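Local atomic coordinates of transmembrane oligosaccharyl transferase (Archaeoglobus fulgidus, PDB entry 3WAJ), a protein that belongs to the STT3/AglB family of membrane proteins, joining a multi-helix membrane part to a large soluble C-terminal part and holding a zinc ion. Residues A[498-503]-A[553-557]; A[701-705]-A[767-771]. One frame throughout, in Å; residues are numbered along the deposited sequence.

Both contacts are buried and rest mainly on aromatic rings and prolines, yet they illustrate how differently one theme can be used. Interaction 1 lies nearer the centre of the chain and joins the starts of helices 501-513 and 554-561 through an aromatic cluster and a proline laid on a ring face. Interaction 2, farther out, brings the start of helix 703-708 against the irregular run leading into strand 771-776; here rings meet proline and backbone, and a water bridges the two sides. The contacts adjoin: Gln-502 NE2 probably donates to Tyr-701 O (2.8 Å), Asn-500 touches Tyr-770, and Trp-503 CD1 packs on Val-771 CG2. Helix 501-513 thus takes part in one contact and flanks the other.

Interaction 1. Residues A[498-503]-A[553-557]; sequences GPNKQW and YGHWI
Tyr-553 and Trp-556 turn their rings toward Trp-503 with the same first torsion, CG anti to the carbonyl carbon and beside the backbone N (chi1 -54° and -61°). Three residues apart, with Tyr-553 just before helix 554-561 and Trp-556 in its first turn, they reach one and the same face of the Trp-503 indole. Tyr-553 lies over the six-membered ring in an offset stack, centroids 4.3 Å apart and planes inclined at 28°. Its closest approach is CG to Trp-503 CZ2, at 3.4 Å. Trp-556 comes to the five-membered ring edge-on, in T-shaped fashion, its CZ3 lying 3.9 Å from Trp-503 CG. The result is a three-ring aromatic cluster.

Trp-556 uses a face as well. Pro-499 CB stands almost on the normal of its six-membered ring, 3.6 Å from the centroid, a CH-pi contact, while Pro-499 CD covers the pyrrole side with 3.7 Å to Trp-556 CE2. Between proline and tryptophan the chain makes an N-cap: Asn-500 OD1 accepts a nearly straight bond from Trp-503 N (2.9 Å), a capping bond that helps set the first turn of helix 501-513, from which the indole springs.

Tyr-553 and Gly-554 form the end of the WWDYG motif that marks this family, and the side chain of Trp-556 lies about 12 Å from the bound zinc ion. The polar ends find partners outside the cluster: Trp-503 NE1 bonds to Asp-611 OD2, Tyr-553 OH to Lys-618 NZ, and Trp-556 NE1 to Gly-45 O. Dispersion between carbon surfaces therefore joins the two helix starts, while bonds at the rims satisfy the buried polar atoms and probably limit how far each ring can slide or turn.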
# COMPACT_ATOMS: atom_id res chain seq x y z
N GLY A 498 7.95 6.81 0.25
CA GLY A 498 7.33 7.63 -0.78
C GLY A 498 8.12 7.49 -2.07
O GLY A 498 9.15 6.82 -2.09
N PRO A 499 7.64 8.13 -3.15
CA PRO A 499 8.33 8.07 -4.45
C PRO A 499 9.77 8.61 -4.37
O PRO A 499 10.05 9.51 -3.58
CB PRO A 499 7.48 9.01 -5.33
CG PRO A 499 6.92 10.01 -4.35
CD PRO A 499 6.58 9.15 -3.14
N ASN A 500 10.68 8.04 -5.16
CA ASN A 500 12.01 8.63 -5.26
C ASN A 500 11.96 9.79 -6.27
O ASN A 500 10.93 10.01 -6.94
CB ASN A 500 13.07 7.57 -5.61
CG ASN A 500 12.87 6.90 -7.00
OD1 ASN A 500 12.17 7.41 -7.87
ND2 ASN A 500 13.55 5.77 -7.20
N LYS A 501 13.04 10.54 -6.38
CA LYS A 501 13.06 11.74 -7.20
C LYS A 501 12.86 11.44 -8.69
O LYS A 501 12.21 12.22 -9.41
CB LYS A 501 14.34 12.54 -6.95
CG LYS A 501 14.48 13.77 -7.83
CD LYS A 501 15.27 14.88 -7.11
CE LYS A 501 15.55 16.04 -8.05
NZ LYS A 501 16.41 15.59 -9.17
N GLN A 502 13.39 10.31 -9.15
CA GLN A 502 13.22 9.90 -10.54
C GLN A 502 11.74 9.75 -10.89
O GLN A 502 11.27 10.31 -11.89
CB GLN A 502 13.96 8.59 -10.82
CG GLN A 502 15.47 8.72 -10.75
CD GLN A 502 16.03 8.18 -9.46
OE1 GLN A 502 15.38 8.27 -8.42
NE2 GLN A 502 17.22 7.59 -9.53
N TRP A 503 11.01 9.01 -10.06
CA TRP A 503 9.57 8.82 -10.22
C TRP A 503 8.78 10.12 -10.09
O TRP A 503 7.92 10.43 -10.91
CB TRP A 503 9.04 7.87 -9.16
CG TRP A 503 8.82 6.46 -9.62
CD1 TRP A 503 9.55 5.35 -9.28
CD2 TRP A 503 7.75 6.00 -10.46
NE1 TRP A 503 9.01 4.23 -9.87
CE2 TRP A 503 7.90 4.59 -10.59
CE3 TRP A 503 6.68 6.63 -11.12
CZ2 TRP A 503 7.04 3.82 -11.36
CZ3 TRP A 503 5.81 5.87 -11.87
CH2 TRP A 503 5.99 4.47 -11.99
N TYR A 553 2.00 1.76 -8.42
CA TYR A 553 2.30 3.14 -8.80
C TYR A 553 1.05 4.00 -9.07
O TYR A 553 1.18 5.20 -9.33
CB TYR A 553 3.28 3.13 -10.01
CG TYR A 553 4.50 2.29 -9.70
CD1 TYR A 553 5.31 2.61 -8.61
CD2 TYR A 553 4.84 1.16 -10.45
CE1 TYR A 553 6.44 1.86 -8.28
CE2 TYR A 553 5.99 0.39 -10.12
CZ TYR A 553 6.77 0.74 -9.03
OH TYR A 553 7.90 0.00 -8.65
N GLY A 554 -0.13 3.38 -9.01
CA GLY A 554 -1.38 4.04 -9.39
C GLY A 554 -1.67 5.35 -8.67
O GLY A 554 -2.05 6.36 -9.29
N HIS A 555 -1.47 5.35 -7.36
CA HIS A 555 -1.72 6.55 -6.57
C HIS A 555 -0.80 7.72 -6.95
O HIS A 555 -1.26 8.87 -7.05
CB HIS A 555 -1.72 6.24 -5.06
CG HIS A 555 -2.88 5.40 -4.63
ND1 HIS A 555 -4.01 5.22 -5.41
CD2 HIS A 555 -3.09 4.67 -3.50
CE1 HIS A 555 -4.86 4.43 -4.78
NE2 HIS A 555 -4.33 4.09 -3.62
N TRP A 556 0.49 7.43 -7.18
CA TRP A 556 1.43 8.47 -7.63
C TRP A 556 1.04 9.04 -8.99
O TRP A 556 1.09 10.26 -9.20
CB TRP A 556 2.85 7.91 -7.72
CG TRP A 556 3.40 7.42 -6.42
CD1 TRP A 556 2.89 7.62 -5.17
CD2 TRP A 556 4.59 6.63 -6.25
NE1 TRP A 556 3.70 7.02 -4.22
CE2 TRP A 556 4.75 6.40 -4.86
CE3 TRP A 556 5.54 6.11 -7.13
CZ2 TRP A 556 5.81 5.64 -4.35
CZ3 TRP A 556 6.59 5.36 -6.62
CH2 TRP A 556 6.71 5.12 -5.24
N ILE A 557 0.68 8.16 -9.92
CA ILE A 557 0.34 8.58 -11.28
C ILE A 557 -0.84 9.54 -11.21
O ILE A 557 -0.82 10.60 -11.82
CB ILE A 557 -0.00 7.38 -12.19
CG1 ILE A 557 1.27 6.58 -12.51
CG2 ILE A 557 -0.63 7.85 -13.49
CD1 ILE A 557 1.03 5.34 -13.36

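Interaction 2. Residues A[701-705]-A[767-771]; sequences YPAEW and PSGYV
Tyr-701 and Pro-767 meet where two antiparallel neighbours of a mixed beta sheet, strands 693-698 and 771-776, continue beyond their regular pairing; Tyr-770 still shares backbone bonding with Asp-700. Pro-702 then takes the N-cap position of helix 703-708.

The tyrosine can be followed outward. Its CB points away from the 767-771 run, but with CG anti to the carbonyl carbon (chi1 -70°) the ring swings back along it. CD1 comes 3.4 Å from Ser-768 O, and CE1 lies 3.5 Å from Ser-768 N, so that the ring presents its edge, nearly in plane, to the peptide joining Pro-767 and Ser-768. CE1 also touches the proline ring, 3.9 Å from Pro-767 CG. At the tip, Tyr-701 OH is 2.9 Å from the oxygen of a water. That water donates to Pro-767 O (3.1 Å), so the phenol is tied to the same peptide its edge rests on.

Trp-705 also meets Pro-767. The proline lies over one face of the indole, displaced toward the rim, with its CG 3.8 Å from Trp-705 CE3; its CB and CG thus touch both aromatic side chains, which stand roughly at a right angle about it. Trp-705 NE1 bonds to Thr-742 OG1, which probably restrains the indole, and Ser-768 OG bonds to Glu-744 OE1. Farther along, Tyr-770 sets a ring edge against Pro-702. Ser-768 O lies against both the tyrosine and the N-cap residue: besides CD1 of Tyr-701 it touches Pro-702 CD, at 3.2 Å.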
# COMPACT_ATOMS: atom_id res chain seq x y z
N TYR A 701 19.63 7.87 -13.69
CA TYR A 701 20.01 6.49 -13.40
C TYR A 701 19.64 6.07 -11.98
O TYR A 701 19.42 6.93 -11.12
CB TYR A 701 21.53 6.33 -13.57
CG TYR A 701 22.00 6.43 -15.00
CD1 TYR A 701 21.83 5.36 -15.87
CD2 TYR A 701 22.62 7.58 -15.48
CE1 TYR A 701 22.25 5.43 -17.18
CE2 TYR A 701 23.06 7.67 -16.81
CZ TYR A 701 22.86 6.58 -17.64
OH TYR A 701 23.28 6.63 -18.95
N PRO A 702 19.57 4.75 -11.73
CA PRO A 702 19.58 4.33 -10.32
C PRO A 702 20.81 4.91 -9.61
O PRO A 702 21.87 5.06 -10.24
CB PRO A 702 19.69 2.79 -10.39
CG PRO A 702 19.79 2.43 -11.87
CD PRO A 702 19.29 3.63 -12.64
N ALA A 703 20.67 5.23 -8.33
CA ALA A 703 21.70 5.93 -7.57
C ALA A 703 23.13 5.37 -7.70
O ALA A 703 24.08 6.13 -7.93
CB ALA A 703 21.29 5.99 -6.09
N GLU A 704 23.28 4.06 -7.55
CA GLU A 704 24.59 3.44 -7.50
C GLU A 704 25.35 3.63 -8.80
O GLU A 704 26.57 3.79 -8.79
CB GLU A 704 24.50 1.96 -7.11
CG GLU A 704 23.88 1.06 -8.19
CD GLU A 704 22.33 1.00 -8.15
OE1 GLU A 704 21.68 1.64 -7.26
OE2 GLU A 704 21.78 0.27 -9.03
N TRP A 705 24.63 3.64 -9.92
CA TRP A 705 25.26 3.83 -11.22
C TRP A 705 25.52 5.30 -11.54
O TRP A 705 26.48 5.65 -12.24
CB TRP A 705 24.48 3.09 -12.32
CG TRP A 705 24.86 1.63 -12.34
CD1 TRP A 705 24.22 0.61 -11.69
CD2 TRP A 705 26.01 1.05 -12.97
NE1 TRP A 705 24.89 -0.58 -11.90
CE2 TRP A 705 25.99 -0.34 -12.68
CE3 TRP A 705 27.05 1.57 -13.76
CZ2 TRP A 705 26.98 -1.22 -13.16
CZ3 TRP A 705 28.03 0.70 -14.23
CH2 TRP A 705 27.98 -0.69 -13.93
N PRO A 767 23.72 0.70 -18.01
CA PRO A 767 22.53 0.96 -17.21
C PRO A 767 21.64 1.96 -17.96
O PRO A 767 21.97 2.33 -19.08
CB PRO A 767 23.09 1.57 -15.92
CG PRO A 767 24.33 2.29 -16.36
CD PRO A 767 24.91 1.43 -17.50
N SER A 768 20.53 2.37 -17.36
CA SER A 768 19.55 3.22 -18.04
C SER A 768 18.69 3.88 -16.98
O SER A 768 18.87 3.64 -15.77
CB SER A 768 18.67 2.37 -18.96
OG SER A 768 17.78 1.57 -18.18
N GLY A 769 17.74 4.71 -17.40
CA GLY A 769 16.92 5.44 -16.45
C GLY A 769 16.08 4.52 -15.58
O GLY A 769 15.51 3.52 -16.05
N TYR A 770 16.00 4.88 -14.30
CA TYR A 770 15.16 4.18 -13.32
C TYR A 770 13.71 4.12 -13.81
O TYR A 770 13.07 3.06 -13.75
CB TYR A 770 15.22 4.92 -11.98
CG TYR A 770 14.74 4.13 -10.78
CD1 TYR A 770 15.62 3.74 -9.79
CD2 TYR A 770 13.39 3.82 -10.61
CE1 TYR A 770 15.19 3.05 -8.67
CE2 TYR A 770 12.95 3.12 -9.49
CZ TYR A 770 13.86 2.73 -8.53
OH TYR A 770 13.45 2.04 -7.43
N VAL A 771 13.20 5.25 -14.28
CA VAL A 771 11.83 5.33 -14.77
C VAL A 771 11.84 5.68 -16.25
O VAL A 771 12.55 6.59 -16.66
CB VAL A 771 11.01 6.39 -14.01
CG1 VAL A 771 9.56 6.38 -14.49
CG2 VAL A 771 11.07 6.13 -12.52
O HOH W 1 24.21 4.15 -20.07